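Amidohydrolase 3 domain-containing protein (Pyrococcus horikoshii, PDB 3IGH) probably hydrolyses carbon-nitrogen bonds other than peptide bonds, as a metal-dependent enzyme of the amidohydrolase family whose substrate is not known. Local coordinates at residues S66-D71 / F397-P402; Q361-I366 / P402-D407; V80-A85 / I92-R97. All coordinates share one frame; numbering follows the deposited sequence. Where two conformers were deposited one is given.

Contact 1 (S66-D71 / F397-P402); sequences SHLHLD and FSTDSP. With SO4 (sulfate ion), chain B.
The imidazole rings of His67 and His69 converge on the carboxylate of Asp400 and on a bound sulfate. At the edge of each ring, in its plane, lies O1 of the sulfate. His67 NE2 donates to that O1 over 3.0 Å; the bond from His69 NE2 to the same O1 is weak and more bent, at 126°. Asp400 OD1 also lies at the edge of both rings, with His69 NE2 2.9 Å from it. The Asp400 carboxylate is turned 81° from the His67 ring plane, and the two side chains run side by side. Asp400 CG is anti to the backbone N (chi1 -164°), which sets it beside the His67 ring, near CD2. His67 CB packs on Ser398 OG at 3.5 Å; that hydroxyl is hydrogen-bonded to Gln361. ND1 of His67 is hydrogen-bonded to Glu338; with NE2 bound to the sulfate, the ring is held at both nitrogens.

The backbones run almost in the same direction and are tied at three points. Ser66 N donates to Phe397 O, Asp400 N to His67 O at 2.9 Å, and His69 N to Ser401 O at 2.8 Å. Thr399 OG1 accepts from Ser401 N in an ST turn and also pairs with Asp65.

A His-X-His at the end of the first barrel strand and a later aspartate are usual metal ligands of amidohydrolases; His67, His69 and Asp400 are consistent with that site. Here sulfate, probably from the crystallisation liquor, lies there instead of a metal; Lys262, His314 and His339 also bind it. The contact is buried near the centre of the chain. It joins the end of strand 58-68 to the loop after strand 395-397. Strand 202-210 and helix 183-199 pack on the 66-71 side, and helix 436-450 touches both segments.

Contact 2 (Q361-I366 / P402-D407); sequences QPHFII and PIEPAD. With SO4 (sulfate ion), chain J; SO4 (sulfate ion), chain E.
Glu404 and His363 meet through a hydrogen bond from His363 ND1 to Glu404 OE1. It is short, 2.7 Å, and nearly straight at 176°. The oxygen lies in the ring plane of the histidine. On the carboxylate the bond arrives on the anti side, somewhat out of plane. Glu404 OE1 has a second partner in Ser367 OG. The glutamate chain bends at chi2 (-67°), which turns CD out of an extended course. Its other oxygen, OE2, sits over one face of the Phe364 ring, 3.4 Å from CD1 and offset toward the rim. Glu404 CG packs against the same side of that ring at 3.6 Å from CE1.

Pro405 covers one face of the His363 ring. Its CG makes a CH-pi contact 4.0 Å from the ring centroid. Ile366 CB, in one of two conformers, lies toward the rim of the opposite face. His363 NE2 donates to a sulfate O4 at 2.9 Å. With an alanine in place of His363 the ring N-H is gone, so Glu404 OE1 would probably be left with Ser367 and freer to turn, with a gap opened beside Pro405.

Phe364 also meets the His339 ring edge-to-face, and His339 binds the central sulfate of contact 1. The arrangement is a buried His-carboxylate pair between two loops that follow strands 357-360 and 395-397, consistent with the loop end of an amidohydrolase TIM barrel.

Contact 3 (V80-A85 / I92-R97); sequences VDLRGA and IQRLKR
Arg94 reaches from helix 88-96 to the turn that follows strand 80-81, within a beta-alpha-beta unit completed by strand 103-108. Its CG is anti to the carbonyl carbon (chi1 -68°), and the chain is extended from CG to NE. This stretched form puts NE well out from the helix, and the guanidinium meets carbonyls at the strand end and in the turn. NH1 donates to two carbonyls, Asp81 O at 3.0 Å and Arg83 O at 2.9 Å. Asp81 O lies near the guanidinium plane. Toward Arg83 O the donor stands above the carbonyl plane, 44° out of it. Ala85 CB sits 4.0 Å above the centre of one guanidinium face. On the helix side, NH2 forms a salt bridge with Glu90. The head of Arg94 is thus held from the strand end and turn and from its own helix.

The apolar part is made by Val80, Leu82, Leu95 and the base of Arg94. Val80 CG1 is anti to the backbone N and packs on Arg94 CB at 3.8 Å. Leu82 CD2 touches Arg94 CB and Leu95 CG; its side chain runs past Arg94 in the opposite direction and crosses Leu95 at about a right angle. Leu95 CD2 also touches Val80 CB. Leu95 continues inward to Ile103, Val129 and Ile131 of the neighbouring strands.

Residues Leu82 to Ala85 form a type II beta turn. Gly84 has a positive phi, which favours glycine. Arg83 forms a side-on salt bridge with Asp81, NE to OD1 and NH2 to OD2. Asp81 OD1 also accepts from Arg83 N at 3.1 Å, closing an Asx turn.

How the contacts relate
Contacts 1 and 2 lie close together in the buried middle of the chain, their centres 9 Å apart. They share Pro402 and the loop after strand 395-397. Ser398 OG and Gln361 NE2 probably hydrogen-bond between them, and Thr399 packs on Glu404 and Pro405. Both rest on histidines with carboxylates and sulfate. Contact 3 stands apart, its centre about 25 Å from contact 1, and is only partly buried. It belongs to a separate six-stranded sheet, reached along the chain through helix 70-78. Its chemistry is different: an arginine holds backbone carbonyls, and aliphatic side chains fill the helix-strand interface. It is also local in sequence, whereas contact 1 spans most of the chain.

Contact 1 (S66-D71 / F397-P402)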
loop_
_atom_site.group_PDB
_atom_site.type_symbol
_atom_site.label_atom_id
_atom_site.label_comp_id
_atom_site.label_asym_id
_atom_site.label_seq_id
_atom_site.Cartn_x
_atom_site.Cartn_y
_atom_site.Cartn_z
ATOM N N SER A 66 -13.263 -6.531 15.278
ATOM C CA SER A 66 -13.687 -6.132 13.930
ATOM C C SER A 66 -14.277 -4.721 13.815
ATOM O O SER A 66 -14.725 -4.330 12.732
ATOM C CB SER A 66 -14.649 -7.176 13.344
ATOM O OG SER A 66 -15.834 -7.260 14.109
ATOM N N HIS A 67 -14.249 -3.941 14.897
ATOM C CA HIS A 67 -14.807 -2.573 14.867
ATOM C C HIS A 67 -14.381 -1.786 16.093
ATOM O O HIS A 67 -14.966 -1.937 17.163
ATOM C CB HIS A 67 -16.346 -2.630 14.774
ATOM C CG HIS A 67 -17.023 -1.297 14.658
ATOM N ND1 HIS A 67 -17.905 -1.008 13.640
ATOM C CD2 HIS A 67 -16.986 -0.195 15.444
ATOM C CE1 HIS A 67 -18.375 0.216 13.799
ATOM N NE2 HIS A 67 -17.827 0.736 14.880
ATOM N N LEU A 68 -13.376 -0.930 15.936
ATOM C CA LEU A 68 -13.024 0.005 16.994
ATOM C C LEU A 68 -12.434 1.294 16.431
ATOM O O LEU A 68 -12.214 1.418 15.223
ATOM C CB LEU A 68 -12.091 -0.649 18.040
ATOM C CG LEU A 68 -10.840 -1.425 17.625
ATOM C CD1 LEU A 68 -9.809 -0.549 16.889
ATOM C CD2 LEU A 68 -10.220 -2.022 18.868
ATOM N N HIS A 69 -12.163 2.237 17.324
ATOM C CA HIS A 69 -11.610 3.527 16.965
ATOM C C HIS A 69 -10.268 3.654 17.655
ATOM O O HIS A 69 -10.195 4.009 18.829
ATOM C CB HIS A 69 -12.539 4.643 17.431
ATOM C CG HIS A 69 -13.943 4.511 16.933
ATOM N ND1 HIS A 69 -14.361 5.052 15.736
ATOM C CD2 HIS A 69 -15.028 3.913 17.476
ATOM C CE1 HIS A 69 -15.644 4.783 15.558
ATOM N NE2 HIS A 69 -16.072 4.088 16.597
ATOM N N LEU A 70 -9.209 3.356 16.910
ATOM C CA LEU A 70 -7.853 3.296 17.426
ATOM C C LEU A 70 -7.406 4.655 17.959
ATOM O O LEU A 70 -6.825 4.739 19.038
ATOM C CB LEU A 70 -6.928 2.806 16.303
ATOM C CG LEU A 70 -5.826 1.767 16.465
ATOM C CD1 LEU A 70 -6.215 0.611 17.365
ATOM C CD2 LEU A 70 -5.426 1.231 15.093
ATOM N N ASP A 71 -7.711 5.721 17.222
ATOM C CA ASP A 71 -7.330 7.069 17.647
ATOM C C ASP A 71 -8.082 7.508 18.917
ATOM O O ASP A 71 -7.478 8.055 19.846
ATOM C CB ASP A 71 -7.510 8.085 16.511
ATOM C CG ASP A 71 -8.919 8.077 15.902
ATOM O OD1 ASP A 71 -9.738 7.154 16.153
ATOM O OD2 ASP A 71 -9.207 9.016 15.147
ATOM N N PHE A 397 -16.993 -10.346 16.210
ATOM C CA PHE A 397 -17.161 -9.644 17.482
ATOM C C PHE A 397 -16.249 -8.429 17.530
ATOM O O PHE A 397 -15.147 -8.421 16.965
ATOM C CB PHE A 397 -16.841 -10.558 18.675
ATOM C CG PHE A 397 -17.955 -11.517 19.054
ATOM C CD1 PHE A 397 -19.146 -11.579 18.334
ATOM C CD2 PHE A 397 -17.782 -12.384 20.132
ATOM C CE1 PHE A 397 -20.154 -12.469 18.685
ATOM C CE2 PHE A 397 -18.775 -13.281 20.488
ATOM C CZ PHE A 397 -19.970 -13.323 19.759
ATOM N N SER A 398 -16.704 -7.415 18.248
ATOM C CA SER A 398 -15.965 -6.187 18.392
ATOM C C SER A 398 -16.398 -5.476 19.667
ATOM O O SER A 398 -17.365 -5.875 20.305
ATOM C CB SER A 398 -16.223 -5.285 17.183
ATOM O OG SER A 398 -17.604 -5.126 16.925
ATOM N N THR A 399 -15.683 -4.412 20.013
ATOM C CA THR A 399 -15.956 -3.673 21.230
ATOM C C THR A 399 -16.442 -2.261 20.959
ATOM O O THR A 399 -17.003 -1.634 21.854
ATOM C CB THR A 399 -14.700 -3.570 22.129
ATOM O OG1 THR A 399 -13.608 -3.024 21.375
ATOM C CG2 THR A 399 -14.309 -4.939 22.680
ATOM N N ASP A 400 -16.205 -1.752 19.742
ATOM C CA ASP A 400 -16.391 -0.333 19.428
ATOM C C ASP A 400 -15.590 0.526 20.406
ATOM O O ASP A 400 -15.995 1.633 20.754
ATOM C CB ASP A 400 -17.888 0.058 19.415
ATOM C CG ASP A 400 -18.148 1.383 18.720
ATOM O OD1 ASP A 400 -17.327 1.797 17.869
ATOM O OD2 ASP A 400 -19.174 2.020 19.040
ATOM N N SER A 401 -14.450 0.003 20.852
ATOM C CA SER A 401 -13.581 0.712 21.780
ATOM C C SER A 401 -13.248 2.102 21.219
ATOM O O SER A 401 -12.972 2.241 20.017
ATOM C CB SER A 401 -12.308 -0.105 22.017
ATOM O OG SER A 401 -11.377 0.624 22.782
ATOM N N PRO A 402 -13.280 3.139 22.076
ATOM C CA PRO A 402 -13.416 3.155 23.542
ATOM C C PRO A 402 -14.830 3.263 24.148
ATOM O O PRO A 402 -14.950 3.583 25.342
ATOM C CB PRO A 402 -12.608 4.390 23.922
ATOM C CG PRO A 402 -12.879 5.354 22.786
ATOM C CD PRO A 402 -13.121 4.499 21.541
HETATM S S SO4 B . -20.067 3.602 15.299
HETATM O O1 SO4 B . -18.628 3.625 15.129
HETATM O O2 SO4 B . -20.381 2.999 16.585
HETATM O O3 SO4 B . -20.569 4.969 15.304
HETATM O O4 SO4 B . -20.669 2.803 14.225
#

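Contact 2 (Q361-I366 / P402-D407)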
loop_
_atom_site.group_PDB
_atom_site.type_symbol
_atom_site.label_atom_id
_atom_site.label_comp_id
_atom_site.label_asym_id
_atom_site.label_seq_id
_atom_site.Cartn_x
_atom_site.Cartn_y
_atom_site.Cartn_z
ATOM N N GLN A 361 -21.367 -6.078 18.766
ATOM C CA GLN A 361 -20.629 -5.684 19.965
ATOM C C GLN A 361 -21.333 -6.197 21.226
ATOM O O GLN A 361 -22.124 -5.472 21.828
ATOM C CB GLN A 361 -20.480 -4.158 20.025
ATOM C CG GLN A 361 -19.663 -3.504 18.898
ATOM C CD GLN A 361 -20.447 -3.373 17.606
ATOM O OE1 GLN A 361 -21.645 -3.094 17.622
ATOM N NE2 GLN A 361 -19.779 -3.605 16.478
ATOM N N PRO A 362 -21.081 -7.464 21.604
ATOM C CA PRO A 362 -21.783 -8.088 22.745
ATOM C C PRO A 362 -21.745 -7.347 24.085
ATOM O O PRO A 362 -22.711 -7.432 24.837
ATOM C CB PRO A 362 -21.131 -9.471 22.845
ATOM C CG PRO A 362 -20.706 -9.760 21.423
ATOM C CD PRO A 362 -20.197 -8.430 20.923
ATOM N N HIS A 363 -20.681 -6.601 24.373
ATOM C CA HIS A 363 -20.623 -5.852 25.631
ATOM C C HIS A 363 -21.663 -4.725 25.760
ATOM O O HIS A 363 -21.922 -4.250 26.870
ATOM C CB HIS A 363 -19.202 -5.374 25.957
ATOM C CG HIS A 363 -18.983 -5.117 27.416
ATOM N ND1 HIS A 363 -19.152 -3.875 27.983
ATOM C CD2 HIS A 363 -18.652 -5.952 28.430
ATOM C CE1 HIS A 363 -18.910 -3.946 29.280
ATOM N NE2 HIS A 363 -18.609 -5.196 29.577
ATOM N N PHE A 364 -22.279 -4.321 24.641
ATOM C CA PHE A 364 -23.422 -3.392 24.673
ATOM C C PHE A 364 -24.603 -3.924 25.502
ATOM O O PHE A 364 -25.354 -3.136 26.058
ATOM C CB PHE A 364 -23.920 -3.046 23.258
ATOM C CG PHE A 364 -23.149 -1.929 22.574
ATOM C CD1 PHE A 364 -21.793 -2.051 22.293
ATOM C CD2 PHE A 364 -23.799 -0.757 22.192
ATOM C CE1 PHE A 364 -21.091 -1.017 21.635
ATOM C CE2 PHE A 364 -23.108 0.274 21.551
ATOM C CZ PHE A 364 -21.752 0.139 21.271
ATOM N N ILE A 365 -24.779 -5.246 25.555
ATOM C CA ILE A 365 -25.762 -5.880 26.455
ATOM C C ILE A 365 -25.586 -5.387 27.901
ATOM O O ILE A 365 -26.563 -5.055 28.582
ATOM C CB ILE A 365 -25.648 -7.428 26.419
ATOM C CG1 ILE A 365 -26.117 -7.971 25.065
ATOM C CG2 ILE A 365 -26.445 -8.092 27.562
ATOM C CD1 ILE A 365 -25.669 -9.381 24.808
ATOM N N ILE A 366 -24.328 -5.295 28.327
ATOM C CA ILE A 366 -24.001 -4.878 29.685
ATOM C C ILE A 366 -24.160 -3.378 29.901
ATOM O O ILE A 366 -24.747 -2.958 30.909
ATOM C CB ILE A 366 -22.596 -5.390 30.094
ATOM C CG1 ILE A 366 -22.692 -6.876 30.430
ATOM C CG2 ILE A 366 -22.019 -4.612 31.287
ATOM C CD1 ILE A 366 -21.428 -7.617 30.205
ATOM N N PRO A 402 -13.280 3.139 22.076
ATOM C CA PRO A 402 -13.416 3.155 23.542
ATOM C C PRO A 402 -14.830 3.263 24.148
ATOM O O PRO A 402 -14.950 3.583 25.342
ATOM C CB PRO A 402 -12.608 4.390 23.922
ATOM C CG PRO A 402 -12.879 5.354 22.786
ATOM C CD PRO A 402 -13.121 4.499 21.541
ATOM N N ILE A 403 -15.877 3.007 23.358
ATOM C CA ILE A 403 -17.254 3.056 23.863
ATOM C C ILE A 403 -17.473 1.937 24.890
ATOM O O ILE A 403 -18.110 2.143 25.926
ATOM C CB ILE A 403 -18.309 2.994 22.706
ATOM C CG1 ILE A 403 -18.068 4.107 21.673
ATOM C CG2 ILE A 403 -19.747 3.047 23.237
ATOM C CD1 ILE A 403 -18.044 5.520 22.235
ATOM N N GLU A 404 -16.928 0.759 24.603
ATOM C CA GLU A 404 -16.905 -0.341 25.564
ATOM C C GLU A 404 -15.453 -0.605 25.933
ATOM O O GLU A 404 -14.557 -0.186 25.185
ATOM C CB GLU A 404 -17.504 -1.617 24.963
ATOM C CG GLU A 404 -18.916 -1.452 24.439
ATOM C CD GLU A 404 -19.936 -1.178 25.521
ATOM O OE1 GLU A 404 -19.740 -1.641 26.664
ATOM O OE2 GLU A 404 -20.940 -0.503 25.214
ATOM N N PRO A 405 -15.205 -1.294 27.075
ATOM C CA PRO A 405 -13.847 -1.753 27.375
ATOM C C PRO A 405 -13.272 -2.638 26.266
ATOM O O PRO A 405 -14.005 -3.392 25.631
ATOM C CB PRO A 405 -14.018 -2.559 28.673
ATOM C CG PRO A 405 -15.479 -2.800 28.804
ATOM C CD PRO A 405 -16.132 -1.624 28.174
ATOM N N ALA A 406 -11.971 -2.524 26.030
ATOM C CA ALA A 406 -11.324 -3.271 24.942
ATOM C C ALA A 406 -11.039 -4.730 25.290
ATOM O O ALA A 406 -10.828 -5.535 24.391
ATOM C CB ALA A 406 -10.039 -2.568 24.500
ATOM N N ASP A 407 -11.042 -5.066 26.584
ATOM C CA ASP A 407 -10.690 -6.421 27.055
ATOM C C ASP A 407 -11.590 -7.465 26.409
ATOM O O ASP A 407 -12.800 -7.466 26.646
ATOM C CB ASP A 407 -10.812 -6.496 28.586
ATOM C CG ASP A 407 -10.363 -7.837 29.166
ATOM O OD1 ASP A 407 -10.404 -7.947 30.403
ATOM O OD2 ASP A 407 -9.971 -8.769 28.428
HETATM S S SO4 J . -10.377 0.307 28.324
HETATM O O1 SO4 J . -9.193 0.647 29.103
HETATM O O2 SO4 J . -11.444 -0.097 29.232
HETATM O O3 SO4 J . -10.813 1.466 27.551
HETATM O O4 SO4 J . -10.056 -0.795 27.427
HETATM S S SO4 E . -18.157 -6.084 33.071
HETATM O O1 SO4 E . -17.031 -6.224 33.988
HETATM O O2 SO4 E . -19.353 -6.675 33.667
HETATM O O3 SO4 E . -18.376 -4.672 32.778
HETATM O O4 SO4 E . -17.865 -6.791 31.829
#

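Contact 3 (V80-A85 / I92-R97)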
loop_
_atom_site.group_PDB
_atom_site.type_symbol
_atom_site.label_atom_id
_atom_site.label_comp_id
_atom_site.label_asym_id
_atom_site.label_seq_id
_atom_site.Cartn_x
_atom_site.Cartn_y
_atom_site.Cartn_z
ATOM N N VAL A 80 -8.241 12.652 31.299
ATOM C CA VAL A 80 -8.512 12.722 32.731
ATOM C C VAL A 80 -9.899 12.137 33.020
ATOM O O VAL A 80 -10.909 12.564 32.444
ATOM C CB VAL A 80 -8.410 14.177 33.275
ATOM C CG1 VAL A 80 -8.630 14.210 34.786
ATOM C CG2 VAL A 80 -7.046 14.779 32.949
ATOM N N ASP A 81 -9.931 11.157 33.917
ATOM C CA ASP A 81 -11.166 10.492 34.315
ATOM C C ASP A 81 -11.838 11.291 35.442
ATOM O O ASP A 81 -11.326 11.352 36.563
ATOM C CB ASP A 81 -10.843 9.059 34.763
ATOM C CG ASP A 81 -12.084 8.199 34.964
ATOM O OD1 ASP A 81 -13.220 8.719 34.911
ATOM O OD2 ASP A 81 -11.915 6.979 35.171
ATOM N N LEU A 82 -12.993 11.879 35.133
ATOM C CA LEU A 82 -13.739 12.707 36.080
ATOM C C LEU A 82 -14.967 12.003 36.656
ATOM O O LEU A 82 -15.770 12.623 37.360
ATOM C CB LEU A 82 -14.157 14.034 35.431
ATOM C CG LEU A 82 -13.065 14.885 34.772
ATOM C CD1 LEU A 82 -13.697 16.008 33.952
ATOM C CD2 LEU A 82 -12.084 15.443 35.801
ATOM N N ARG A 83 -15.115 10.714 36.357
ATOM C CA ARG A 83 -16.225 9.932 36.898
ATOM C C ARG A 83 -16.094 9.852 38.410
ATOM O O ARG A 83 -15.004 9.619 38.933
ATOM C CB ARG A 83 -16.242 8.523 36.307
ATOM C CG ARG A 83 -16.633 8.472 34.844
ATOM C CD ARG A 83 -16.553 7.055 34.318
ATOM N NE ARG A 83 -15.188 6.542 34.386
ATOM C CZ ARG A 83 -14.819 5.345 33.949
ATOM N NH1 ARG A 83 -15.713 4.525 33.414
ATOM N NH2 ARG A 83 -13.555 4.966 34.043
ATOM N N GLY A 84 -17.198 10.092 39.104
ATOM C CA GLY A 84 -17.196 10.045 40.559
ATOM C C GLY A 84 -16.664 11.275 41.279
ATOM O O GLY A 84 -16.619 11.278 42.510
ATOM N N ALA A 85 -16.253 12.307 40.536
ATOM C CA ALA A 85 -15.821 13.577 41.142
ATOM C C ALA A 85 -17.015 14.238 41.830
ATOM O O ALA A 85 -18.078 14.410 41.227
ATOM C CB ALA A 85 -15.206 14.513 40.099
ATOM N N ILE A 92 -11.163 20.066 39.477
ATOM C CA ILE A 92 -10.005 20.904 39.123
ATOM C C ILE A 92 -8.697 20.224 39.536
ATOM O O ILE A 92 -7.706 20.266 38.804
ATOM C CB ILE A 92 -10.105 22.348 39.738
ATOM C CG1 ILE A 92 -11.381 23.069 39.278
ATOM C CG2 ILE A 92 -8.859 23.195 39.428
ATOM C CD1 ILE A 92 -11.457 23.386 37.790
ATOM N N GLN A 93 -8.713 19.577 40.697
ATOM C CA GLN A 93 -7.554 18.852 41.202
ATOM C C GLN A 93 -7.124 17.739 40.236
ATOM O O GLN A 93 -5.929 17.590 39.952
ATOM C CB GLN A 93 -7.854 18.296 42.597
ATOM C CG GLN A 93 -6.617 17.933 43.415
ATOM C CD GLN A 93 -6.951 17.373 44.797
ATOM O OE1 GLN A 93 -6.079 17.279 45.665
ATOM N NE2 GLN A 93 -8.214 16.998 45.007
ATOM N N ARG A 94 -8.103 16.995 39.712
ATOM C CA ARG A 94 -7.853 15.930 38.728
ATOM C C ARG A 94 -7.293 16.478 37.418
ATOM O O ARG A 94 -6.329 15.931 36.865
ATOM C CB ARG A 94 -9.130 15.127 38.453
ATOM C CG ARG A 94 -9.601 14.280 39.627
ATOM C CD ARG A 94 -10.793 13.412 39.252
ATOM N NE ARG A 94 -11.418 12.824 40.431
ATOM C CZ ARG A 94 -12.264 11.798 40.412
ATOM N NH1 ARG A 94 -12.594 11.210 39.266
ATOM N NH2 ARG A 94 -12.774 11.350 41.551
ATOM N N LEU A 95 -7.886 17.564 36.935
ATOM C CA LEU A 95 -7.443 18.182 35.686
ATOM C C LEU A 95 -6.033 18.777 35.771
ATOM O O LEU A 95 -5.290 18.760 34.786
ATOM C CB LEU A 95 -8.455 19.222 35.206
ATOM C CG LEU A 95 -9.797 18.640 34.763
ATOM C CD1 LEU A 95 -10.802 19.743 34.584
ATOM C CD2 LEU A 95 -9.659 17.793 33.476
ATOM N N LYS A 96 -5.662 19.270 36.952
ATOM C CA LYS A 96 -4.310 19.792 37.189
ATOM C C LYS A 96 -3.221 18.713 37.156
ATOM O O LYS A 96 -2.061 19.017 36.894
ATOM C CB LYS A 96 -4.250 20.585 38.501
ATOM C CG LYS A 96 -4.831 21.986 38.388
ATOM C CD LYS A 96 -4.476 22.842 39.596
ATOM C CE LYS A 96 -4.969 24.274 39.419
ATOM N NZ LYS A 96 -4.571 25.142 40.559
ATOM N N ARG A 97 -3.598 17.462 37.410
ATOM C CA ARG A 97 -2.666 16.335 37.319
ATOM C C ARG A 97 -2.497 15.816 35.886
ATOM O O ARG A 97 -1.581 15.034 35.613
ATOM C CB ARG A 97 -3.112 15.181 38.221
ATOM C CG ARG A 97 -3.037 15.455 39.712
ATOM C CD ARG A 97 -3.730 14.335 40.471
ATOM N NE ARG A 97 -4.087 14.714 41.836
ATOM C CZ ARG A 97 -5.131 14.226 42.504
ATOM N NH1 ARG A 97 -5.371 14.634 43.742
ATOM N NH2 ARG A 97 -5.943 13.340 41.937
#